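Local coordinates for protein intracellular exo-alpha-(1->5)-L-arabinofuranosidase (Bifidobacterium longum, PDB 2Y2W) that hydrolyses terminal non-reducing alpha-L-arabinofuranosyl bonds in arabinans and arabinoxylan, as a family 51 glycoside hydrolase that helps break down plant cell walls, at residues Lys101-Val105 and Phe434-Leu439; Ile379-Ala385 and Gln428-Pro433; Asp136-Thr142 and Trp369-Leu375. All blocks are in the same frame, centred on the assembly; numbering follows the deposited sequence.

How the contacts relate
All three contacts belong to one chain whose core is a (beta/alpha)8 barrel. Along the sequence, contact 1 spans the widest interval, from helix 94-103 to helix 431-440, and the other two fall within it: contact 3 closes at Leu375, just before contact 2 opens at Ile379. Contacts 1 and 2 share helix 431-440, their centres about 14 Å apart, and touch where Leu103 and Glu102 pack on Phe431. The centre of contact 3 is about 30 Å from that of contact 1 and about 26 Å from that of contact 2. Tyr380 of contact 2 and Trp139 of contact 3 lie beside residues that probably bind arabinofuranose or recognise the substrate.

Contact 1 (Lys101-Val105 and Phe434-Leu439); sequences KELGV and FAEAAL
The end of helix 94-103 meets one side of helix 431-440, joining an early helix of the (beta/alpha)8 barrel to one lying after its last strand. Lys101 to Leu103 are helical; Gly104 then leaves the helix with phi/psi of 81/32°, forming a Schellman motif in which its N bonds weakly back to Lys101 O (3.1 Å), and Val105 is extended. Phe434 to Leu439 remain helical, with Ala438 N to Phe434 O at 2.8 Å. The closest CA pairs are Leu103 with Ala435 (4.5 Å) and Gly104 with Ala438 (5.1 Å). Glycine suits position 104 twice over: its positive phi favours glycine, and a CB there would clash with Ala438 CB, itself on a small residue that allows the close approach. Carbonyls at the helix end press on the alanines, Leu103 O lying 3.3 Å from Ala438 CB and making a CA-H...O contact with Ala435 CA at 3.5 Å.

Phe434 (chi1 t, chi2 -88°) directs its ring at the turn. Leu103 O sits at the ring edge, 3.4 Å from Phe434 CD1, while Leu103 CD1 (chi1 t, chi2 p) packs 3.5 Å from Phe434 CD1. Val105 CG2 adds a contact at 4.2 Å to Phe434 CE1. At the more exposed end, Leu439 (m, t) brings CD1 to 3.7 Å from Glu102 O; the carboxylate of Glu102 forms a salt bridge with Arg427. No direct hydrogen bond joins the segments, but one water bridges them, donating to Gly104 O at 2.9 Å and to Ala438 O at 2.7 Å.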
ATOM      1  N   LYS D 101      16.577  35.210  13.681  1.00 28.47           N
ATOM      2  CA  LYS D 101      16.752  35.537  15.094  1.00 28.57           C
ATOM      3  C   LYS D 101      15.908  36.756  15.462  1.00 28.42           C
ATOM      4  O   LYS D 101      15.168  36.728  16.445  1.00 28.43           O
ATOM      5  CB  LYS D 101      18.239  35.790  15.403  1.00 28.74           C
ATOM      6  CG  LYS D 101      18.557  36.173  16.855  1.00 29.56           C
ATOM      7  CD  LYS D 101      18.541  34.967  17.788  1.00 30.91           C
ATOM      8  CE  LYS D 101      18.928  35.352  19.212  1.00 31.91           C
ATOM      9  NZ  LYS D 101      17.820  36.039  19.950  1.00 32.69           N
ATOM     10  N   GLU D 102      16.014  37.810  14.653  1.00 28.28           N
ATOM     11  CA  GLU D 102      15.256  39.043  14.855  1.00 28.25           C
ATOM     12  C   GLU D 102      13.747  38.816  14.763  1.00 28.12           C
ATOM     13  O   GLU D 102      12.969  39.520  15.408  1.00 28.13           O
ATOM     14  CB  GLU D 102      15.688  40.107  13.843  1.00 28.28           C
ATOM     15  CG  GLU D 102      15.242  41.525  14.199  1.00 28.71           C
ATOM     16  CD  GLU D 102      15.637  42.555  13.154  1.00 29.14           C
ATOM     17  OE1 GLU D 102      16.817  42.569  12.729  1.00 28.83           O
ATOM     18  OE2 GLU D 102      14.760  43.355  12.764  1.00 29.01           O
ATOM     19  N   LEU D 103      13.345  37.830  13.965  1.00 27.89           N
ATOM     20  CA  LEU D 103      11.935  37.497  13.798  1.00 27.74           C
ATOM     21  C   LEU D 103      11.368  36.735  14.995  1.00 27.68           C
ATOM     22  O   LEU D 103      10.171  36.805  15.266  1.00 27.76           O
ATOM     23  CB  LEU D 103      11.719  36.709  12.501  1.00 27.80           C
ATOM     24  CG  LEU D 103      10.300  36.465  11.978  1.00 27.57           C
ATOM     25  CD1 LEU D 103       9.535  37.767  11.763  1.00 27.55           C
ATOM     26  CD2 LEU D 103      10.358  35.662  10.693  1.00 27.43           C
ATOM     27  N   GLY D 104      12.228  36.010  15.705  1.00 27.68           N
ATOM     28  CA  GLY D 104      11.823  35.290  16.913  1.00 27.59           C
ATOM     29  C   GLY D 104      11.144  33.960  16.643  1.00 27.66           C
ATOM     30  O   GLY D 104      10.272  33.538  17.402  1.00 27.87           O
ATOM     31  N   VAL D 105      11.544  33.301  15.557  1.00 27.62           N
ATOM     32  CA  VAL D 105      11.061  31.959  15.231  1.00 27.34           C
ATOM     33  C   VAL D 105      11.711  30.947  16.179  1.00 27.16           C
ATOM     34  O   VAL D 105      12.922  30.983  16.400  1.00 27.17           O
ATOM     35  CB  VAL D 105      11.363  31.583  13.753  1.00 27.54           C
ATOM     36  CG1 VAL D 105      10.764  30.223  13.401  1.00 27.34           C
ATOM     37  CG2 VAL D 105      10.835  32.657  12.800  1.00 27.21           C
ATOM     38  N   PHE D 434       4.929  40.044  13.474  1.00 33.57           N
ATOM     39  CA  PHE D 434       5.374  38.743  13.973  1.00 33.71           C
ATOM     40  C   PHE D 434       6.484  38.901  15.010  1.00 33.96           C
ATOM     41  O   PHE D 434       6.402  38.331  16.100  1.00 33.97           O
ATOM     42  CB  PHE D 434       5.833  37.839  12.822  1.00 33.57           C
ATOM     43  CG  PHE D 434       6.011  36.399  13.219  1.00 33.24           C
ATOM     44  CD1 PHE D 434       7.225  35.943  13.727  1.00 32.96           C
ATOM     45  CD2 PHE D 434       4.960  35.496  13.090  1.00 33.02           C
ATOM     46  CE1 PHE D 434       7.394  34.613  14.096  1.00 32.88           C
ATOM     47  CE2 PHE D 434       5.117  34.160  13.458  1.00 32.81           C
ATOM     48  CZ  PHE D 434       6.336  33.718  13.962  1.00 32.85           C
ATOM     49  N   ALA D 435       7.511  39.679  14.664  1.00 34.31           N
ATOM     50  CA  ALA D 435       8.643  39.939  15.556  1.00 34.68           C
ATOM     51  C   ALA D 435       8.203  40.438  16.937  1.00 35.03           C
ATOM     52  O   ALA D 435       8.625  39.894  17.959  1.00 35.14           O
ATOM     53  CB  ALA D 435       9.608  40.923  14.912  1.00 34.61           C
ATOM     54  N   GLU D 436       7.345  41.456  16.958  1.00 35.42           N
ATOM     55  CA  GLU D 436       6.831  42.018  18.207  1.00 35.92           C
ATOM     56  C   GLU D 436       6.112  40.993  19.076  1.00 36.18           C
ATOM     57  O   GLU D 436       6.334  40.940  20.288  1.00 36.17           O
ATOM     58  CB  GLU D 436       5.912  43.211  17.931  1.00 35.97           C
ATOM     59  CG  GLU D 436       6.599  44.562  18.082  1.00 36.53           C
ATOM     60  CD  GLU D 436       6.949  44.894  19.526  1.00 36.98           C
ATOM     61  OE1 GLU D 436       6.173  44.528  20.438  1.00 36.99           O
ATOM     62  OE2 GLU D 436       8.001  45.530  19.748  1.00 37.47           O
ATOM     63  N   ALA D 437       5.256  40.184  18.455  1.00 36.57           N
ATOM     64  CA  ALA D 437       4.534  39.139  19.168  1.00 36.94           C
ATOM     65  C   ALA D 437       5.490  38.048  19.648  1.00 37.30           C
ATOM     66  O   ALA D 437       5.366  37.562  20.769  1.00 37.29           O
ATOM     67  CB  ALA D 437       3.444  38.552  18.292  1.00 36.88           C
ATOM     68  N   ALA D 438       6.453  37.690  18.803  1.00 37.75           N
ATOM     69  CA  ALA D 438       7.402  36.623  19.110  1.00 38.22           C
ATOM     70  C   ALA D 438       8.359  36.975  20.244  1.00 38.60           C
ATOM     71  O   ALA D 438       8.743  36.102  21.022  1.00 38.58           O
ATOM     72  CB  ALA D 438       8.183  36.228  17.862  1.00 38.14           C
ATOM     73  N   LEU D 439       8.731  38.249  20.342  1.00 39.21           N
ATOM     74  CA  LEU D 439       9.732  38.688  21.317  1.00 39.87           C
ATOM     75  C   LEU D 439       9.175  39.215  22.647  1.00 40.24           C
ATOM     76  O   LEU D 439       9.931  39.374  23.607  1.00 40.34           O
ATOM     77  CB  LEU D 439      10.688  39.718  20.696  1.00 39.85           C
ATOM     78  CG  LEU D 439      11.768  39.212  19.730  1.00 40.12           C
ATOM     79  CD1 LEU D 439      12.428  40.377  19.005  1.00 40.37           C
ATOM     80  CD2 LEU D 439      12.819  38.362  20.440  1.00 40.01           C
TER
HETATM   81  O   HOH W   1      10.364  34.103  20.238  1.00 28.65           O

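Contact 2 (Ile379-Ala385 and Gln428-Pro433); sequences IYTAADA and QTTFYP
Tyr380 N donates an almost linear hydrogen bond to Gln428 OE1 (2.9 Å, 176°), and Thr429 OG1 donates to Thr381 O at 3.1 Å. The Gln428 amide suits this place because its NE2 can also donate, to Asp378 O, so one side chain ties down the extended approach to helix 382-397. That helix starts with a capping box: Thr381 (chi1 p), the N-cap, accepts weakly from Asp384 N at OG1 (3.3 Å), while Asp384 OD2 accepts from Thr381 N (3.0 Å). Segment 428-433 leads through Thr429 and Thr430 toward helix 431-440, and the backbones come closest at Ala385 and Thr430, CA to CA 4.3 Å. Alanine permits this: Ala385 CB lies 3.3 Å from Thr429 O and 4.3 Å from Pro433 CG. Tyr380 (chi1 m) receives Thr430 CG2 over one ring face, a CH-pi contact 4.0 Å from the centroid. Tyr380 OH hydrogen-bonds to Val343 O, and its side chain lies about 5 Å from that of Trp344, a probable substrate-recognition residue.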
ATOM      1  N   ILE D 379       4.675  40.065  -2.740  1.00 36.18           N
ATOM      2  CA  ILE D 379       5.204  41.309  -2.189  1.00 36.35           C
ATOM      3  C   ILE D 379       4.103  41.942  -1.340  1.00 36.40           C
ATOM      4  O   ILE D 379       3.080  42.388  -1.863  1.00 36.42           O
ATOM      5  CB  ILE D 379       5.689  42.279  -3.306  1.00 36.36           C
ATOM      6  CG1 ILE D 379       6.356  41.517  -4.463  1.00 36.56           C
ATOM      7  CG2 ILE D 379       6.644  43.317  -2.744  1.00 36.44           C
ATOM      8  CD1 ILE D 379       7.743  40.940  -4.152  1.00 37.01           C
ATOM      9  N   TYR D 380       4.319  41.961  -0.026  1.00 36.52           N
ATOM     10  CA  TYR D 380       3.251  42.244   0.932  1.00 36.66           C
ATOM     11  C   TYR D 380       2.925  43.719   1.115  1.00 36.83           C
ATOM     12  O   TYR D 380       3.813  44.553   1.285  1.00 36.84           O
ATOM     13  CB  TYR D 380       3.557  41.605   2.288  1.00 36.58           C
ATOM     14  CG  TYR D 380       3.414  40.099   2.312  1.00 36.57           C
ATOM     15  CD1 TYR D 380       2.179  39.492   2.079  1.00 36.48           C
ATOM     16  CD2 TYR D 380       4.507  39.282   2.585  1.00 36.41           C
ATOM     17  CE1 TYR D 380       2.041  38.112   2.104  1.00 35.98           C
ATOM     18  CE2 TYR D 380       4.377  37.898   2.616  1.00 36.25           C
ATOM     19  CZ  TYR D 380       3.142  37.323   2.373  1.00 35.93           C
ATOM     20  OH  TYR D 380       3.008  35.957   2.405  1.00 35.32           O
ATOM     21  N   THR D 381       1.629  44.013   1.097  1.00 37.03           N
ATOM     22  CA  THR D 381       1.116  45.365   1.278  1.00 37.20           C
ATOM     23  C   THR D 381       0.889  45.655   2.758  1.00 37.34           C
ATOM     24  O   THR D 381       0.860  44.734   3.579  1.00 37.45           O
ATOM     25  CB  THR D 381      -0.218  45.560   0.531  1.00 37.17           C
ATOM     26  OG1 THR D 381      -1.186  44.626   1.027  1.00 37.33           O
ATOM     27  CG2 THR D 381      -0.036  45.354  -0.968  1.00 37.14           C
ATOM     28  N   ALA D 382       0.719  46.935   3.086  1.00 37.36           N
ATOM     29  CA  ALA D 382       0.429  47.364   4.453  1.00 37.29           C
ATOM     30  C   ALA D 382      -0.792  46.649   5.023  1.00 37.26           C
ATOM     31  O   ALA D 382      -0.845  46.361   6.217  1.00 37.35           O
ATOM     32  CB  ALA D 382       0.233  48.871   4.503  1.00 37.31           C
ATOM     33  N   ALA D 383      -1.764  46.360   4.158  1.00 37.25           N
ATOM     34  CA  ALA D 383      -2.983  45.657   4.553  1.00 37.10           C
ATOM     35  C   ALA D 383      -2.722  44.188   4.882  1.00 36.99           C
ATOM     36  O   ALA D 383      -3.280  43.659   5.844  1.00 37.00           O
ATOM     37  CB  ALA D 383      -4.044  45.784   3.471  1.00 37.10           C
ATOM     38  N   ASP D 384      -1.871  43.541   4.084  1.00 36.86           N
ATOM     39  CA  ASP D 384      -1.503  42.137   4.295  1.00 36.72           C
ATOM     40  C   ASP D 384      -0.896  41.917   5.681  1.00 36.43           C
ATOM     41  O   ASP D 384      -1.167  40.907   6.334  1.00 36.26           O
ATOM     42  CB  ASP D 384      -0.527  41.661   3.214  1.00 36.85           C
ATOM     43  CG  ASP D 384      -1.155  41.611   1.827  1.00 37.38           C
ATOM     44  OD1 ASP D 384      -2.382  41.394   1.721  1.00 38.21           O
ATOM     45  OD2 ASP D 384      -0.416  41.785   0.833  1.00 37.91           O
ATOM     46  N   ALA D 385      -0.086  42.878   6.120  1.00 36.20           N
ATOM     47  CA  ALA D 385       0.547  42.838   7.435  1.00 35.91           C
ATOM     48  C   ALA D 385      -0.465  42.975   8.569  1.00 35.71           C
ATOM     49  O   ALA D 385      -0.358  42.283   9.583  1.00 35.76           O
ATOM     50  CB  ALA D 385       1.607  43.912   7.539  1.00 35.95           C
ATOM     51  N   GLN D 428       9.818  42.229   5.049  1.00 33.11           N
ATOM     52  CA  GLN D 428       8.541  42.591   4.453  1.00 33.01           C
ATOM     53  C   GLN D 428       7.674  43.226   5.526  1.00 32.99           C
ATOM     54  O   GLN D 428       8.044  43.232   6.699  1.00 33.08           O
ATOM     55  CB  GLN D 428       7.844  41.368   3.854  1.00 32.95           C
ATOM     56  CG  GLN D 428       8.560  40.782   2.655  1.00 32.98           C
ATOM     57  CD  GLN D 428       7.617  40.452   1.517  1.00 33.04           C
ATOM     58  OE1 GLN D 428       6.915  41.325   1.008  1.00 33.51           O
ATOM     59  NE2 GLN D 428       7.608  39.194   1.102  1.00 32.86           N
ATOM     60  N   THR D 429       6.523  43.754   5.127  1.00 32.96           N
ATOM     61  CA  THR D 429       5.607  44.400   6.067  1.00 32.98           C
ATOM     62  C   THR D 429       5.094  43.422   7.123  1.00 33.01           C
ATOM     63  O   THR D 429       4.825  43.818   8.256  1.00 33.11           O
ATOM     64  CB  THR D 429       4.413  45.062   5.345  1.00 33.00           C
ATOM     65  OG1 THR D 429       3.623  44.059   4.692  1.00 32.98           O
ATOM     66  CG2 THR D 429       4.899  46.072   4.314  1.00 33.11           C
ATOM     67  N   THR D 430       4.974  42.148   6.744  1.00 32.91           N
ATOM     68  CA  THR D 430       4.475  41.093   7.631  1.00 32.93           C
ATOM     69  C   THR D 430       5.499  40.647   8.674  1.00 32.96           C
ATOM     70  O   THR D 430       5.160  39.922   9.611  1.00 33.03           O
ATOM     71  CB  THR D 430       4.020  39.852   6.834  1.00 32.96           C
ATOM     72  OG1 THR D 430       5.089  39.412   5.988  1.00 33.10           O
ATOM     73  CG2 THR D 430       2.801  40.170   5.981  1.00 32.88           C
ATOM     74  N   PHE D 431       6.748  41.077   8.499  1.00 33.01           N
ATOM     75  CA  PHE D 431       7.838  40.797   9.439  1.00 33.02           C
ATOM     76  C   PHE D 431       7.594  41.417  10.814  1.00 32.91           C
ATOM     77  O   PHE D 431       7.795  40.768  11.843  1.00 32.99           O
ATOM     78  CB  PHE D 431       9.158  41.324   8.861  1.00 33.13           C
ATOM     79  CG  PHE D 431      10.374  40.962   9.665  1.00 33.28           C
ATOM     80  CD1 PHE D 431      10.755  41.725  10.765  1.00 33.55           C
ATOM     81  CD2 PHE D 431      11.157  39.870   9.305  1.00 33.63           C
ATOM     82  CE1 PHE D 431      11.886  41.396  11.506  1.00 33.85           C
ATOM     83  CE2 PHE D 431      12.294  39.531  10.039  1.00 33.88           C
ATOM     84  CZ  PHE D 431      12.658  40.296  11.140  1.00 33.91           C
ATOM     85  N   TYR D 432       7.155  42.670  10.814  1.00 32.84           N
ATOM     86  CA  TYR D 432       7.087  43.492  12.024  1.00 32.76           C
ATOM     87  C   TYR D 432       6.014  43.096  13.053  1.00 32.86           C
ATOM     88  O   TYR D 432       6.277  43.168  14.253  1.00 32.94           O
ATOM     89  CB  TYR D 432       6.986  44.978  11.653  1.00 32.59           C
ATOM     90  CG  TYR D 432       8.123  45.465  10.773  1.00 32.26           C
ATOM     91  CD1 TYR D 432       9.366  45.791  11.320  1.00 31.83           C
ATOM     92  CD2 TYR D 432       7.958  45.595   9.393  1.00 31.86           C
ATOM     93  CE1 TYR D 432      10.415  46.238  10.515  1.00 31.45           C
ATOM     94  CE2 TYR D 432       9.004  46.039   8.578  1.00 31.28           C
ATOM     95  CZ  TYR D 432      10.228  46.359   9.147  1.00 31.27           C
ATOM     96  OH  TYR D 432      11.266  46.804   8.353  1.00 30.81           O
ATOM     97  N   PRO D 433       4.807  42.685  12.602  1.00 33.00           N
ATOM     98  CA  PRO D 433       3.829  42.214  13.587  1.00 33.17           C
ATOM     99  C   PRO D 433       4.211  40.881  14.224  1.00 33.39           C
ATOM    100  O   PRO D 433       3.853  40.627  15.379  1.00 33.46           O
ATOM    101  CB  PRO D 433       2.540  42.055  12.768  1.00 33.09           C
ATOM    102  CG  PRO D 433       2.747  42.867  11.555  1.00 33.04           C
ATOM    103  CD  PRO D 433       4.207  42.777  11.260  1.00 32.99           C
TER

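Contact 3 (Asp136-Thr142 and Trp369-Leu375); sequences DLAWHCT and WPKSPHL
A two-stranded beta hairpin, closed by a G1 bulge with His140 and Cys141 facing Asp136, packs against an irregular connection between helices 347-357 and 382-397. Asp136 (chi1 t) makes an Asx motif, OD2 accepting from Trp139 N at 3.0 Å, and His140 takes positive phi (57/54°). Its t rotamer lays the imidazole over Trp369 (chi1 m, chi2 15°) in a face-to-face stack on the five-membered ring, centroids 3.8 Å apart and planes at 22°. Flat and broad, Trp369 also meets Leu137 CD1 with CH2 at 4.1 Å; Ala244 of a second subunit packs on this group. Trp139 (m) turns its indole to the probable arabinofuranose site, NE1 hydrogen-bonded to Glu69 OE2, while Trp139 CB meets Leu375 CD1 at 4.3 Å. Cys141 (m) sets its compact SG 3.6 Å from Pro373 CD and 4.0 Å from Leu375 CD1. Beyond it, Thr142 N donates to Pro370 O (3.2 Å), and a water joins Thr142 O (3.1 Å) to Ser372 N (2.8 Å).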
ATOM      1  N   ASP D 136      10.788  17.073  -8.419  1.00 25.56           N
ATOM      2  CA  ASP D 136       9.683  17.343  -7.511  1.00 25.30           C
ATOM      3  C   ASP D 136       8.422  17.572  -8.331  1.00 25.00           C
ATOM      4  O   ASP D 136       8.345  18.522  -9.107  1.00 24.95           O
ATOM      5  CB  ASP D 136       9.961  18.555  -6.619  1.00 25.38           C
ATOM      6  CG  ASP D 136       8.728  18.995  -5.843  1.00 25.80           C
ATOM      7  OD1 ASP D 136       8.066  18.127  -5.234  1.00 26.51           O
ATOM      8  OD2 ASP D 136       8.413  20.205  -5.857  1.00 25.93           O
ATOM      9  N   LEU D 137       7.440  16.693  -8.152  1.00 24.71           N
ATOM     10  CA  LEU D 137       6.171  16.785  -8.875  1.00 24.38           C
ATOM     11  C   LEU D 137       5.320  17.971  -8.434  1.00 24.04           C
ATOM     12  O   LEU D 137       4.669  18.607  -9.261  1.00 24.02           O
ATOM     13  CB  LEU D 137       5.374  15.487  -8.728  1.00 24.35           C
ATOM     14  CG  LEU D 137       5.504  14.418  -9.817  1.00 24.48           C
ATOM     15  CD1 LEU D 137       6.930  13.896  -9.977  1.00 24.64           C
ATOM     16  CD2 LEU D 137       4.549  13.278  -9.516  1.00 24.23           C
ATOM     17  N   ALA D 138       5.338  18.264  -7.137  1.00 23.71           N
ATOM     18  CA  ALA D 138       4.483  19.301  -6.549  1.00 23.49           C
ATOM     19  C   ALA D 138       4.669  20.693  -7.165  1.00 23.38           C
ATOM     20  O   ALA D 138       3.689  21.373  -7.471  1.00 23.50           O
ATOM     21  CB  ALA D 138       4.685  19.355  -5.048  1.00 23.45           C
ATOM     22  N   TRP D 139       5.921  21.105  -7.348  1.00 23.25           N
ATOM     23  CA  TRP D 139       6.234  22.451  -7.837  1.00 23.09           C
ATOM     24  C   TRP D 139       6.925  22.442  -9.201  1.00 23.20           C
ATOM     25  O   TRP D 139       7.331  23.490  -9.708  1.00 23.15           O
ATOM     26  CB  TRP D 139       7.046  23.220  -6.788  1.00 22.90           C
ATOM     27  CG  TRP D 139       6.312  23.283  -5.492  1.00 22.46           C
ATOM     28  CD1 TRP D 139       6.554  22.539  -4.374  1.00 21.86           C
ATOM     29  CD2 TRP D 139       5.166  24.091  -5.198  1.00 21.71           C
ATOM     30  NE1 TRP D 139       5.643  22.850  -3.393  1.00 21.54           N
ATOM     31  CE2 TRP D 139       4.776  23.796  -3.874  1.00 21.60           C
ATOM     32  CE3 TRP D 139       4.438  25.044  -5.921  1.00 21.27           C
ATOM     33  CZ2 TRP D 139       3.693  24.425  -3.254  1.00 21.89           C
ATOM     34  CZ3 TRP D 139       3.359  25.666  -5.307  1.00 21.52           C
ATOM     35  CH2 TRP D 139       2.998  25.355  -3.984  1.00 21.72           C
ATOM     36  N   HIS D 140       7.027  21.249  -9.786  1.00 23.28           N
ATOM     37  CA  HIS D 140       7.601  21.040 -11.117  1.00 23.45           C
ATOM     38  C   HIS D 140       9.033  21.564 -11.207  1.00 23.51           C
ATOM     39  O   HIS D 140       9.364  22.364 -12.078  1.00 23.57           O
ATOM     40  CB  HIS D 140       6.704  21.654 -12.202  1.00 23.36           C
ATOM     41  CG  HIS D 140       6.838  20.997 -13.540  1.00 23.28           C
ATOM     42  ND1 HIS D 140       6.342  19.738 -13.802  1.00 22.81           N
ATOM     43  CD2 HIS D 140       7.401  21.426 -14.694  1.00 23.19           C
ATOM     44  CE1 HIS D 140       6.598  19.419 -15.058  1.00 22.65           C
ATOM     45  NE2 HIS D 140       7.239  20.426 -15.621  1.00 22.86           N
ATOM     46  N   CYS D 141       9.874  21.103 -10.290  1.00 23.76           N
ATOM     47  CA  CYS D 141      11.264  21.535 -10.231  1.00 24.23           C
ATOM     48  C   CYS D 141      12.207  20.350 -10.150  1.00 24.32           C
ATOM     49  O   CYS D 141      11.821  19.274  -9.691  1.00 24.32           O
ATOM     50  CB  CYS D 141      11.485  22.445  -9.018  1.00 24.24           C
ATOM     51  SG  CYS D 141      10.556  23.994  -9.075  1.00 25.11           S
ATOM     52  N   THR D 142      13.441  20.549 -10.609  1.00 24.55           N
ATOM     53  CA  THR D 142      14.509  19.589 -10.353  1.00 24.87           C
ATOM     54  C   THR D 142      15.249  19.967  -9.069  1.00 25.03           C
ATOM     55  O   THR D 142      15.615  21.130  -8.864  1.00 24.96           O
ATOM     56  CB  THR D 142      15.487  19.410 -11.552  1.00 24.96           C
ATOM     57  OG1 THR D 142      16.692  18.777 -11.102  1.00 25.05           O
ATOM     58  CG2 THR D 142      15.847  20.735 -12.176  1.00 25.45           C
ATOM     59  N   TRP D 369      13.177  20.496 -15.929  1.00 36.15           N
ATOM     60  CA  TRP D 369      12.432  21.237 -14.920  1.00 35.39           C
ATOM     61  C   TRP D 369      13.358  22.271 -14.264  1.00 35.24           C
ATOM     62  O   TRP D 369      14.543  21.998 -14.067  1.00 35.20           O
ATOM     63  CB  TRP D 369      11.839  20.268 -13.889  1.00 35.10           C
ATOM     64  CG  TRP D 369      10.874  19.235 -14.471  1.00 33.87           C
ATOM     65  CD1 TRP D 369      10.710  18.905 -15.793  1.00 32.90           C
ATOM     66  CD2 TRP D 369       9.979  18.385 -13.739  1.00 32.36           C
ATOM     67  NE1 TRP D 369       9.760  17.920 -15.924  1.00 31.72           N
ATOM     68  CE2 TRP D 369       9.296  17.582 -14.681  1.00 31.76           C
ATOM     69  CE3 TRP D 369       9.680  18.231 -12.379  1.00 31.80           C
ATOM     70  CZ2 TRP D 369       8.331  16.641 -14.306  1.00 31.37           C
ATOM     71  CZ3 TRP D 369       8.720  17.291 -12.007  1.00 31.37           C
ATOM     72  CH2 TRP D 369       8.058  16.510 -12.970  1.00 30.93           C
ATOM     73  N   PRO D 370      12.835  23.473 -13.961  1.00 34.91           N
ATOM     74  CA  PRO D 370      13.665  24.558 -13.422  1.00 34.78           C
ATOM     75  C   PRO D 370      14.224  24.299 -12.017  1.00 34.72           C
ATOM     76  O   PRO D 370      13.561  23.674 -11.190  1.00 34.66           O
ATOM     77  CB  PRO D 370      12.707  25.755 -13.401  1.00 34.72           C
ATOM     78  CG  PRO D 370      11.344  25.169 -13.432  1.00 34.79           C
ATOM     79  CD  PRO D 370      11.462  23.925 -14.245  1.00 34.82           C
ATOM     80  N   LYS D 371      15.441  24.782 -11.772  1.00 34.68           N
ATOM     81  CA  LYS D 371      16.079  24.721 -10.454  1.00 34.66           C
ATOM     82  C   LYS D 371      15.857  26.020  -9.690  1.00 34.60           C
ATOM     83  O   LYS D 371      16.158  27.102 -10.198  1.00 34.63           O
ATOM     84  CB  LYS D 371      17.580  24.457 -10.592  1.00 34.64           C
ATOM     85  CG  LYS D 371      17.982  23.003 -10.419  1.00 35.01           C
ATOM     86  CD  LYS D 371      19.229  22.645 -11.226  1.00 35.44           C
ATOM     87  CE  LYS D 371      20.506  23.143 -10.572  1.00 35.72           C
ATOM     88  NZ  LYS D 371      21.711  22.640 -11.289  1.00 36.44           N
ATOM     89  N   SER D 372      15.338  25.899  -8.470  1.00 34.57           N
ATOM     90  CA  SER D 372      15.024  27.047  -7.600  1.00 34.64           C
ATOM     91  C   SER D 372      14.552  28.311  -8.343  1.00 34.60           C
ATOM     92  O   SER D 372      15.244  29.336  -8.330  1.00 34.51           O
ATOM     93  CB  SER D 372      16.201  27.369  -6.669  1.00 34.62           C
ATOM     94  OG  SER D 372      17.390  27.619  -7.400  1.00 35.04           O
ATOM     95  N   PRO D 373      13.369  28.237  -8.989  1.00 34.57           N
ATOM     96  CA  PRO D 373      12.816  29.397  -9.675  1.00 34.50           C
ATOM     97  C   PRO D 373      12.112  30.339  -8.705  1.00 34.57           C
ATOM     98  O   PRO D 373      11.905  29.990  -7.541  1.00 34.59           O
ATOM     99  CB  PRO D 373      11.800  28.776 -10.636  1.00 34.49           C
ATOM    100  CG  PRO D 373      11.360  27.531  -9.974  1.00 34.32           C
ATOM    101  CD  PRO D 373      12.469  27.069  -9.075  1.00 34.56           C
ATOM    102  N   HIS D 374      11.748  31.524  -9.189  1.00 34.67           N
ATOM    103  CA  HIS D 374      10.984  32.481  -8.396  1.00 34.71           C
ATOM    104  C   HIS D 374       9.507  32.088  -8.377  1.00 34.71           C
ATOM    105  O   HIS D 374       8.758  32.390  -9.311  1.00 34.77           O
ATOM    106  CB  HIS D 374      11.174  33.902  -8.935  1.00 34.72           C
ATOM    107  CG  HIS D 374      12.567  34.426  -8.770  1.00 34.71           C
ATOM    108  ND1 HIS D 374      12.909  35.335  -7.793  1.00 34.97           N
ATOM    109  CD2 HIS D 374      13.706  34.160  -9.452  1.00 34.82           C
ATOM    110  CE1 HIS D 374      14.198  35.611  -7.883  1.00 35.01           C
ATOM    111  NE2 HIS D 374      14.705  34.910  -8.882  1.00 34.87           N
ATOM    112  N   LEU D 375       9.108  31.400  -7.310  1.00 34.66           N
ATOM    113  CA  LEU D 375       7.734  30.927  -7.144  1.00 34.62           C
ATOM    114  C   LEU D 375       7.133  31.444  -5.847  1.00 34.65           C
ATOM    115  O   LEU D 375       7.795  31.436  -4.806  1.00 34.66           O
ATOM    116  CB  LEU D 375       7.682  29.396  -7.147  1.00 34.58           C
ATOM    117  CG  LEU D 375       8.015  28.616  -8.424  1.00 34.59           C
ATOM    118  CD1 LEU D 375       8.214  27.142  -8.098  1.00 34.37           C
ATOM    119  CD2 LEU D 375       6.938  28.790  -9.493  1.00 34.44           C
TER
HETATM  120  O   HOH W   2      14.621  23.507  -7.176  1.00 31.19           O